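Local coordinates for putative NAD(P)H-flavin oxidoreductase (Streptococcus pyogenes serotype M1, PDB 2HAY), which binds FMN and, as a member of the nitroreductase family, probably catalyses NAD(P)H-dependent reduction reactions, at residues B[73-76]-B[77-81]. Residues are numbered along the deposited sequence; the frame is centred on the assembly and turned at random.
Sequences WGAQ and YQLET. With FMN (flavin mononucleotide), chain I.
The side-chain amide of Gln-78 comes back from the first turn of helix 76-81 to Gly-74, whose carbonyl oxygen it shares with the flavin. Its CG stands beside the backbone N (chi1 -65°) and the chain bends at chi2 (97°), which brings the amide alongside Ala-75 at the N-terminal end of the helix. NE2 meets Gly-74 O at 3.1 Å in a weak, bent bond (120° at the hydrogen), while OE1 rests 3.3 Å from Ala-75 CA. FMN N3 donates to the same Gly-74 O at 2.9 Å, also weakly. Ala-75 is the N-cap: its O receives Leu-79 N at 2.8 Å in a nearly straight bond, and its methyl lies 4.3 Å from Leu-79 CG. The next backbone bond, Glu-80 N to Gln-76 O, is weak; the Glu-80 carboxylate forms a salt bridge with Lys-69. At the far end, Thr-81 OG1 and N reach Tyr-77 O from opposite faces of its carbonyl plane, OG1 at 2.7 Å. Ala-75 and Gln-78 also touch Ile-169 of strand 165-169. Two weak hydrogen bonds thus converge on one buried carbonyl: Gly-74 O accepts the N3-H of the isoalloxazine, consistent with its place in the FMN site, with Gln-78 as a second partner.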
loop_
_atom_site.group_PDB
_atom_site.type_symbol
_atom_site.label_atom_id
_atom_site.label_comp_id
_atom_site.label_asym_id
_atom_site.label_seq_id
_atom_site.Cartn_x
_atom_site.Cartn_y
_atom_site.Cartn_z
ATOM N N TRP B 73 12.413 17.668 2.113
ATOM C CA TRP B 73 13.334 17.283 3.191
ATOM C C TRP B 73 13.710 15.807 3.256
ATOM O O TRP B 73 14.795 15.481 3.710
ATOM C CB TRP B 73 12.830 17.743 4.572
ATOM C CG TRP B 73 11.542 17.110 5.054
ATOM C CD1 TRP B 73 10.286 17.643 4.959
ATOM C CD2 TRP B 73 11.390 15.850 5.734
ATOM N NE1 TRP B 73 9.359 16.789 5.512
ATOM C CE2 TRP B 73 10.007 15.683 6.002
ATOM C CE3 TRP B 73 12.285 14.842 6.131
ATOM C CZ2 TRP B 73 9.491 14.544 6.655
ATOM C CZ3 TRP B 73 11.775 13.696 6.781
ATOM C CH2 TRP B 73 10.386 13.563 7.038
ATOM N N GLY B 74 12.835 14.911 2.813
ATOM C CA GLY B 74 13.157 13.501 2.850
ATOM C C GLY B 74 13.763 12.906 1.589
ATOM O O GLY B 74 13.992 11.701 1.530
ATOM N N ALA B 75 14.035 13.728 0.578
ATOM C CA ALA B 75 14.399 13.198 -0.741
ATOM C C ALA B 75 15.625 13.864 -1.359
ATOM O O ALA B 75 15.886 13.696 -2.549
ATOM C CB ALA B 75 13.223 13.304 -1.683
ATOM N N GLN B 76 16.378 14.593 -0.537
ATOM C CA GLN B 76 17.479 15.443 -0.991
ATOM C C GLN B 76 18.562 14.663 -1.762
ATOM O O GLN B 76 18.914 15.015 -2.888
ATOM C CB GLN B 76 18.137 16.113 0.222
ATOM C CG GLN B 76 18.365 17.580 0.091
ATOM C CD GLN B 76 17.252 18.374 0.708
ATOM O OE1 GLN B 76 17.183 18.502 1.932
ATOM N NE2 GLN B 76 16.362 18.902 -0.123
ATOM N N TYR B 77 19.100 13.612 -1.139
ATOM C CA TYR B 77 20.134 12.818 -1.786
ATOM C C TYR B 77 19.534 11.871 -2.819
ATOM O O TYR B 77 20.172 11.552 -3.814
ATOM C CB TYR B 77 20.990 12.111 -0.746
ATOM C CG TYR B 77 21.894 13.086 -0.051
ATOM C CD1 TYR B 77 21.509 13.698 1.134
ATOM C CD2 TYR B 77 23.121 13.433 -0.606
ATOM C CE1 TYR B 77 22.332 14.623 1.773
ATOM C CE2 TYR B 77 23.972 14.357 0.032
ATOM C CZ TYR B 77 23.561 14.951 1.215
ATOM O OH TYR B 77 24.378 15.860 1.838
ATOM N N GLN B 78 18.280 11.481 -2.618
ATOM C CA GLN B 78 17.604 10.597 -3.570
ATOM C C GLN B 78 17.398 11.275 -4.934
ATOM O O GLN B 78 17.751 10.705 -5.964
ATOM C CB GLN B 78 16.296 10.067 -2.984
ATOM C CG GLN B 78 16.487 9.170 -1.776
ATOM C CD GLN B 78 16.309 9.894 -0.450
ATOM O OE1 GLN B 78 16.839 10.998 -0.232
ATOM N NE2 GLN B 78 15.546 9.275 0.451
ATOM N N LEU B 79 16.847 12.501 -4.927
ATOM C CA LEU B 79 16.761 13.341 -6.126
ATOM C C LEU B 79 18.137 13.623 -6.768
ATOM O O LEU B 79 18.246 13.671 -8.000
ATOM C CB LEU B 79 16.049 14.657 -5.800
ATOM C CG LEU B 79 14.539 14.652 -5.531
ATOM C CD1 LEU B 79 14.121 15.978 -4.916
ATOM C CD2 LEU B 79 13.722 14.386 -6.798
ATOM N N GLU B 80 19.180 13.805 -5.954
ATOM C CA GLU B 80 20.524 13.999 -6.482
ATOM C C GLU B 80 21.077 12.780 -7.222
ATOM O O GLU B 80 21.688 12.928 -8.289
ATOM C CB GLU B 80 21.526 14.324 -5.373
ATOM C CG GLU B 80 21.543 15.735 -4.893
ATOM C CD GLU B 80 22.255 16.712 -5.826
ATOM O OE1 GLU B 80 23.110 16.311 -6.666
ATOM O OE2 GLU B 80 21.947 17.909 -5.682
ATOM N N THR B 81 20.906 11.591 -6.644
ATOM C CA THR B 81 21.768 10.454 -6.994
ATOM C C THR B 81 21.052 9.241 -7.580
ATOM O O THR B 81 21.698 8.366 -8.179
ATOM C CB THR B 81 22.602 9.992 -5.774
ATOM O OG1 THR B 81 21.731 9.574 -4.731
ATOM C CG2 THR B 81 23.512 11.129 -5.249
HETATM N N1 FMN I . 13.004 7.764 4.168
HETATM C C2 FMN I . 13.545 9.044 3.964
HETATM O O2 FMN I . 14.760 9.274 4.177
HETATM N N3 FMN I . 12.718 10.076 3.504
HETATM C C4 FMN I . 11.358 9.883 3.272
HETATM O O4 FMN I . 10.588 10.818 3.022
HETATM C C4A FMN I . 10.805 8.618 3.484
HETATM N N5 FMN I . 9.443 8.440 3.242
HETATM C C5A FMN I . 8.853 7.192 3.427
HETATM C C6 FMN I . 7.492 7.034 3.156
HETATM C C7 FMN I . 6.889 5.796 3.335
HETATM C C7M FMN I . 5.495 5.601 2.803
HETATM C C8 FMN I . 7.651 4.698 3.789
HETATM C C8M FMN I . 7.137 3.307 3.588
HETATM C C9 FMN I . 9.021 4.860 4.061
HETATM C C9A FMN I . 9.637 6.116 3.875
HETATM N N10 FMN I . 11.021 6.312 4.115
HETATM C C10 FMN I . 11.621 7.557 3.925
HETATM C "C1'" FMN I . 11.883 5.191 4.561
HETATM C "C2'" FMN I . 11.639 4.876 6.045
HETATM O "O2'" FMN I . 12.411 5.722 6.885
HETATM C "C3'" FMN I . 12.009 3.411 6.308
HETATM O "O3'" FMN I . 11.252 2.566 5.472
HETATM C "C4'" FMN I . 11.843 2.954 7.753
HETATM O "O4'" FMN I . 12.622 3.812 8.570
HETATM C "C5'" FMN I . 12.260 1.476 7.905
HETATM O "O5'" FMN I . 13.621 1.216 7.530
HETATM P P FMN I . 14.043 0.269 6.289
HETATM O O1P FMN I . 15.459 0.584 5.901
HETATM O O2P FMN I . 13.093 0.467 5.137
HETATM O O3P FMN I . 13.971 -1.180 6.601
#